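Local coordinates for YghZ aldo-keto reductase (Escherichia coli, PDB 3N6Q), which probably reduces aldehydes or ketones using a nicotinamide cofactor, at residues Y196-D210 with M281-V295. Numbering follows the deposited sequence.
Sequences YNLLNRWVDKSGLLD and MAQMALSWLLKDDRV
Trp288 lies under Leu198, whose CD2 methyl sits over the indole face, 3.3 Å from the centroid of the five-membered ring and 9° off its normal, a CH-pi contact. In this TIM barrel the pairing joins the loop and short helices following strand 191-193 to helix 281-289 and the turn leading into strand 297-300. On the opposite face of the indole, Lys291 NZ stands over the ring while donating to Trp288 O. Trp288 CZ2 lies over the centre of the Arg201 guanidinium face, 3.4 Å from Arg201 CZ, the two planes inclined at 49°; NE donates to Leu198 O in the guanidinium plane, and NH2 forms a salt bridge with Asp329, which together would hold the group in place. A leucine in place of Trp288 would probably leave Leu198 CD2 without the indole face beneath it and the Arg201 guanidinium without CZ2 and CH2 against its face. A chi1 of -172° swings the Tyr196 ring between Val203 CG2 on one face and Leu289 CD2 on the other, while Val295 CG2 meets the ring edge. Farther along, Leu209 CB packs over the Arg294 guanidinium. A water bridges the backbones, accepting from Leu198 N at 2.9 Å and donating to Ala285 O at 3.0 Å.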
loop_
_atom_site.group_PDB
_atom_site.type_symbol
_atom_site.label_atom_id
_atom_site.label_comp_id
_atom_site.label_asym_id
_atom_site.label_seq_id
_atom_site.Cartn_x
_atom_site.Cartn_y
_atom_site.Cartn_z
ATOM N N TYR B 196 27.751 -9.395 22.273
ATOM C CA TYR B 196 28.438 -8.355 23.094
ATOM C C TYR B 196 28.398 -8.790 24.547
ATOM O O TYR B 196 27.341 -9.119 25.073
ATOM C CB TYR B 196 27.676 -7.030 22.936
ATOM C CG TYR B 196 28.388 -5.851 23.582
ATOM C CD1 TYR B 196 29.750 -5.915 23.878
ATOM C CD2 TYR B 196 27.666 -4.736 23.974
ATOM C CE1 TYR B 196 30.421 -4.780 24.423
ATOM C CE2 TYR B 196 28.308 -3.646 24.588
ATOM C CZ TYR B 196 29.671 -3.668 24.769
ATOM O OH TYR B 196 30.302 -2.559 25.351
ATOM N N ASN B 197 29.569 -8.933 25.170
ATOM C CA ASN B 197 29.616 -9.291 26.574
ATOM C C ASN B 197 31.005 -8.916 27.108
ATOM O O ASN B 197 31.862 -8.371 26.381
ATOM C CB ASN B 197 29.361 -10.815 26.771
ATOM C CG ASN B 197 30.268 -11.708 25.893
ATOM O OD1 ASN B 197 31.479 -11.755 26.073
ATOM N ND2 ASN B 197 29.651 -12.476 24.980
ATOM N N LEU B 198 31.273 -9.330 28.336
ATOM C CA LEU B 198 32.519 -8.909 28.958
ATOM C C LEU B 198 33.738 -9.417 28.199
ATOM O O LEU B 198 34.764 -8.743 28.167
ATOM C CB LEU B 198 32.570 -9.418 30.402
ATOM C CG LEU B 198 32.205 -8.449 31.509
ATOM C CD1 LEU B 198 32.367 -9.244 32.802
ATOM C CD2 LEU B 198 33.165 -7.272 31.544
ATOM N N LEU B 199 33.609 -10.574 27.551
ATOM C CA LEU B 199 34.721 -11.248 26.909
ATOM C C LEU B 199 34.774 -10.940 25.427
ATOM O O LEU B 199 35.676 -11.384 24.749
ATOM C CB LEU B 199 34.614 -12.775 27.076
ATOM C CG LEU B 199 34.411 -13.144 28.552
ATOM C CD1 LEU B 199 34.496 -14.642 28.652
ATOM C CD2 LEU B 199 35.507 -12.477 29.392
ATOM N N ASN B 200 33.764 -10.239 24.915
ATOM C CA ASN B 200 33.686 -10.025 23.468
ATOM C C ASN B 200 33.316 -8.590 23.153
ATOM O O ASN B 200 32.128 -8.206 23.194
ATOM C CB ASN B 200 32.728 -11.016 22.784
ATOM C CG ASN B 200 32.686 -10.803 21.276
ATOM O OD1 ASN B 200 33.350 -9.903 20.752
ATOM N ND2 ASN B 200 31.878 -11.565 20.600
ATOM N N ARG B 201 34.340 -7.760 22.956
ATOM C CA ARG B 201 34.108 -6.330 22.816
ATOM C C ARG B 201 34.349 -5.795 21.430
ATOM O O ARG B 201 34.581 -4.619 21.275
ATOM C CB ARG B 201 34.893 -5.505 23.845
ATOM C CG ARG B 201 34.642 -6.092 25.227
ATOM C CD ARG B 201 34.861 -5.111 26.260
ATOM N NE ARG B 201 35.134 -5.824 27.470
ATOM C CZ ARG B 201 35.770 -5.273 28.478
ATOM N NH1 ARG B 201 36.158 -3.993 28.357
ATOM N NH2 ARG B 201 35.981 -5.994 29.585
ATOM N N TRP B 202 34.046 -6.608 20.422
ATOM C CA TRP B 202 34.118 -6.163 19.044
ATOM C C TRP B 202 33.300 -4.904 18.819
ATOM O O TRP B 202 33.722 -3.998 18.092
ATOM C CB TRP B 202 33.751 -7.302 18.040
ATOM C CG TRP B 202 32.278 -7.491 17.691
ATOM C CD1 TRP B 202 31.445 -8.494 18.161
ATOM C CD2 TRP B 202 31.489 -6.743 16.731
ATOM N NE1 TRP B 202 30.203 -8.380 17.586
ATOM C CE2 TRP B 202 30.198 -7.323 16.710
ATOM C CE3 TRP B 202 31.752 -5.648 15.891
ATOM C CZ2 TRP B 202 29.155 -6.827 15.902
ATOM C CZ3 TRP B 202 30.713 -5.166 15.065
ATOM C CH2 TRP B 202 29.435 -5.775 15.074
ATOM N N VAL B 203 32.130 -4.798 19.461
ATOM C CA VAL B 203 31.288 -3.644 19.191
ATOM C C VAL B 203 31.979 -2.336 19.643
ATOM O O VAL B 203 31.801 -1.281 19.050
ATOM C CB VAL B 203 29.869 -3.710 19.832
ATOM C CG1 VAL B 203 29.145 -5.016 19.508
ATOM C CG2 VAL B 203 29.926 -3.485 21.234
ATOM N N ASP B 204 32.730 -2.433 20.709
ATOM C CA ASP B 204 33.474 -1.296 21.286
ATOM C C ASP B 204 34.642 -0.948 20.342
ATOM O O ASP B 204 34.726 0.148 19.735
ATOM C CB ASP B 204 34.023 -1.706 22.692
ATOM C CG ASP B 204 32.911 -1.862 23.779
ATOM O OD1 ASP B 204 31.737 -1.623 23.454
ATOM O OD2 ASP B 204 33.208 -2.214 24.970
ATOM N N LYS B 205 35.491 -1.936 20.140
ATOM C CA LYS B 205 36.706 -1.771 19.381
ATOM C C LYS B 205 36.469 -1.409 17.923
ATOM O O LYS B 205 37.279 -0.696 17.303
ATOM C CB LYS B 205 37.513 -3.071 19.507
ATOM C CG LYS B 205 38.365 -3.451 18.309
ATOM C CD LYS B 205 39.085 -4.790 18.532
ATOM C CE LYS B 205 40.303 -4.933 17.604
ATOM N NZ LYS B 205 41.197 -6.068 18.001
ATOM N N SER B 206 35.379 -1.918 17.328
ATOM C CA SER B 206 35.154 -1.667 15.915
ATOM C C SER B 206 34.717 -0.271 15.576
ATOM O O SER B 206 34.778 0.125 14.409
ATOM C CB SER B 206 34.074 -2.600 15.350
ATOM O OG SER B 206 32.843 -2.329 16.021
ATOM N N GLY B 207 34.124 0.415 16.522
ATOM C CA GLY B 207 33.425 1.631 16.172
ATOM C C GLY B 207 31.915 1.469 16.078
ATOM O O GLY B 207 31.196 2.453 15.818
ATOM N N LEU B 208 31.408 0.235 16.197
ATOM C CA LEU B 208 29.913 0.074 16.176
ATOM C C LEU B 208 29.126 0.969 17.151
ATOM O O LEU B 208 28.131 1.661 16.786
ATOM C CB LEU B 208 29.481 -1.395 16.352
ATOM C CG LEU B 208 27.986 -1.535 16.003
ATOM C CD1 LEU B 208 27.659 -1.212 14.500
ATOM C CD2 LEU B 208 27.491 -2.920 16.380
ATOM N N LEU B 209 29.587 1.036 18.386
ATOM C CA LEU B 209 28.847 1.844 19.341
ATOM C C LEU B 209 28.817 3.351 18.930
ATOM O O LEU B 209 27.802 3.989 19.109
ATOM C CB LEU B 209 29.311 1.606 20.806
ATOM C CG LEU B 209 28.823 0.292 21.505
ATOM C CD1 LEU B 209 28.939 0.356 23.015
ATOM C CD2 LEU B 209 27.362 -0.064 21.176
ATOM N N ASP B 210 29.836 3.833 18.228
ATOM C CA ASP B 210 29.842 5.229 17.709
ATOM C C ASP B 210 28.728 5.300 16.624
ATOM O O ASP B 210 27.963 6.246 16.579
ATOM C CB ASP B 210 31.194 5.594 16.988
ATOM C CG ASP B 210 32.438 5.593 17.922
ATOM O OD1 ASP B 210 32.260 6.081 19.036
ATOM O OD2 ASP B 210 33.582 5.107 17.523
ATOM N N MET B 281 28.308 -14.114 39.414
ATOM C CA MET B 281 29.035 -13.795 38.200
ATOM C C MET B 281 28.113 -13.351 37.058
ATOM O O MET B 281 28.400 -12.359 36.378
ATOM C CB MET B 281 29.933 -14.956 37.775
ATOM C CG MET B 281 30.703 -14.660 36.508
ATOM S SD MET B 281 31.942 -13.369 36.746
ATOM C CE MET B 281 31.597 -12.245 35.392
ATOM N N ALA B 282 26.990 -14.041 36.871
ATOM C CA ALA B 282 26.036 -13.679 35.782
ATOM C C ALA B 282 25.461 -12.272 36.008
ATOM O O ALA B 282 25.359 -11.475 35.078
ATOM C CB ALA B 282 24.886 -14.728 35.722
ATOM N N GLN B 283 25.103 -11.954 37.254
ATOM C CA GLN B 283 24.547 -10.645 37.527
ATOM C C GLN B 283 25.606 -9.585 37.224
ATOM O O GLN B 283 25.280 -8.578 36.590
ATOM C CB GLN B 283 24.088 -10.501 38.987
ATOM C CG GLN B 283 22.789 -11.302 39.265
ATOM C CD GLN B 283 22.543 -11.532 40.729
ATOM O OE1 GLN B 283 23.461 -11.390 41.558
ATOM N NE2 GLN B 283 21.309 -11.933 41.067
ATOM N N MET B 284 26.857 -9.803 37.657
ATOM C CA MET B 284 27.904 -8.769 37.355
ATOM C C MET B 284 28.083 -8.587 35.814
ATOM O O MET B 284 28.284 -7.482 35.321
ATOM C CB MET B 284 29.267 -9.097 37.951
ATOM C CG MET B 284 30.260 -7.854 37.675
ATOM S SD MET B 284 31.829 -8.223 38.548
ATOM C CE MET B 284 32.594 -9.426 37.414
ATOM N N ALA B 285 28.117 -9.704 35.088
ATOM C CA ALA B 285 28.237 -9.678 33.615
ATOM C C ALA B 285 27.107 -8.849 32.933
ATOM O O ALA B 285 27.368 -8.037 32.026
ATOM C CB ALA B 285 28.281 -11.184 33.054
ATOM N N LEU B 286 25.855 -9.020 33.396
ATOM C CA LEU B 286 24.739 -8.252 32.925
ATOM C C LEU B 286 24.786 -6.782 33.371
ATOM O O LEU B 286 24.502 -5.881 32.584
ATOM C CB LEU B 286 23.417 -8.874 33.361
ATOM C CG LEU B 286 23.225 -10.310 32.859
ATOM C CD1 LEU B 286 21.874 -10.882 33.478
ATOM C CD2 LEU B 286 23.273 -10.352 31.311
ATOM N N SER B 287 25.170 -6.547 34.622
ATOM C CA SER B 287 25.248 -5.160 35.113
ATOM C C SER B 287 26.288 -4.394 34.306
ATOM O O SER B 287 26.111 -3.244 33.981
ATOM C CB SER B 287 25.659 -5.179 36.603
ATOM O OG SER B 287 24.591 -5.707 37.394
ATOM N N TRP B 288 27.379 -5.068 33.990
ATOM C CA TRP B 288 28.445 -4.449 33.215
ATOM C C TRP B 288 28.001 -3.955 31.859
ATOM O O TRP B 288 28.330 -2.866 31.441
ATOM C CB TRP B 288 29.630 -5.398 33.105
ATOM C CG TRP B 288 30.830 -4.768 32.438
ATOM C CD1 TRP B 288 31.941 -4.190 33.062
ATOM C CD2 TRP B 288 31.090 -4.732 31.025
ATOM N NE1 TRP B 288 32.850 -3.756 32.074
ATOM C CE2 TRP B 288 32.330 -4.051 30.830
ATOM C CE3 TRP B 288 30.371 -5.167 29.895
ATOM C CZ2 TRP B 288 32.885 -3.869 29.558
ATOM C CZ3 TRP B 288 30.902 -4.947 28.633
ATOM C CH2 TRP B 288 32.152 -4.289 28.467
ATOM N N LEU B 289 27.208 -4.766 31.153
ATOM C CA LEU B 289 26.638 -4.288 29.895
ATOM C C LEU B 289 25.723 -3.104 30.102
ATOM O O LEU B 289 25.699 -2.185 29.279
ATOM C CB LEU B 289 25.878 -5.472 29.206
ATOM C CG LEU B 289 26.839 -6.526 28.624
ATOM C CD1 LEU B 289 26.074 -7.873 28.317
ATOM C CD2 LEU B 289 27.438 -5.972 27.273
ATOM N N LEU B 290 24.930 -3.140 31.164
ATOM C CA LEU B 290 23.867 -2.164 31.411
ATOM C C LEU B 290 24.369 -0.932 32.264
ATOM O O LEU B 290 23.553 -0.134 32.760
ATOM C CB LEU B 290 22.769 -2.814 32.224
ATOM C CG LEU B 290 21.919 -3.810 31.384
ATOM C CD1 LEU B 290 20.931 -4.537 32.257
ATOM C CD2 LEU B 290 21.225 -3.083 30.178
ATOM N N LYS B 291 25.686 -0.812 32.404
ATOM C CA LYS B 291 26.285 0.160 33.352
ATOM C C LYS B 291 26.138 1.587 32.868
ATOM O O LYS B 291 26.333 2.555 33.642
ATOM C CB LYS B 291 27.780 -0.127 33.525
ATOM C CG LYS B 291 28.641 0.130 32.261
ATOM C CD LYS B 291 30.107 -0.448 32.491
ATOM C CE LYS B 291 31.007 -0.400 31.255
ATOM N NZ LYS B 291 30.489 -1.289 30.117
ATOM N N ASP B 292 25.877 1.726 31.572
ATOM C CA ASP B 292 25.645 3.030 30.987
ATOM C C ASP B 292 24.603 2.897 29.854
ATOM O O ASP B 292 23.971 1.838 29.678
ATOM C CB ASP B 292 26.961 3.590 30.441
ATOM C CG ASP B 292 27.603 2.664 29.389
ATOM O OD1 ASP B 292 26.875 1.941 28.617
ATOM O OD2 ASP B 292 28.863 2.674 29.339
ATOM N N ASP B 293 24.480 3.919 29.019
ATOM C CA ASP B 293 23.293 3.941 28.195
ATOM C C ASP B 293 23.590 3.487 26.789
ATOM O O ASP B 293 22.787 3.694 25.916
ATOM C CB ASP B 293 22.623 5.311 28.230
ATOM C CG ASP B 293 23.429 6.367 27.521
ATOM O OD1 ASP B 293 24.505 6.046 26.936
ATOM O OD2 ASP B 293 22.973 7.549 27.541
ATOM N N ARG B 294 24.723 2.815 26.604
ATOM C CA ARG B 294 25.188 2.359 25.279
ATOM C C ARG B 294 24.444 1.074 24.859
ATOM O O ARG B 294 24.524 0.618 23.688
ATOM C CB ARG B 294 26.691 2.023 25.355
ATOM C CG ARG B 294 27.565 3.218 25.834
ATOM C CD ARG B 294 27.790 4.270 24.700
ATOM N NE ARG B 294 29.102 4.099 24.102
ATOM C CZ ARG B 294 29.508 4.625 22.942
ATOM N NH1 ARG B 294 28.740 5.433 22.228
ATOM N NH2 ARG B 294 30.730 4.335 22.491
ATOM N N VAL B 295 23.798 0.446 25.827
ATOM C CA VAL B 295 23.126 -0.820 25.567
ATOM C C VAL B 295 21.677 -0.613 25.955
ATOM O O VAL B 295 21.381 -0.176 27.080
ATOM C CB VAL B 295 23.794 -1.956 26.354
ATOM C CG1 VAL B 295 22.930 -3.268 26.359
ATOM C CG2 VAL B 295 25.167 -2.281 25.758
HETATM O O HOH W 1 28.752 -9.447 29.813
#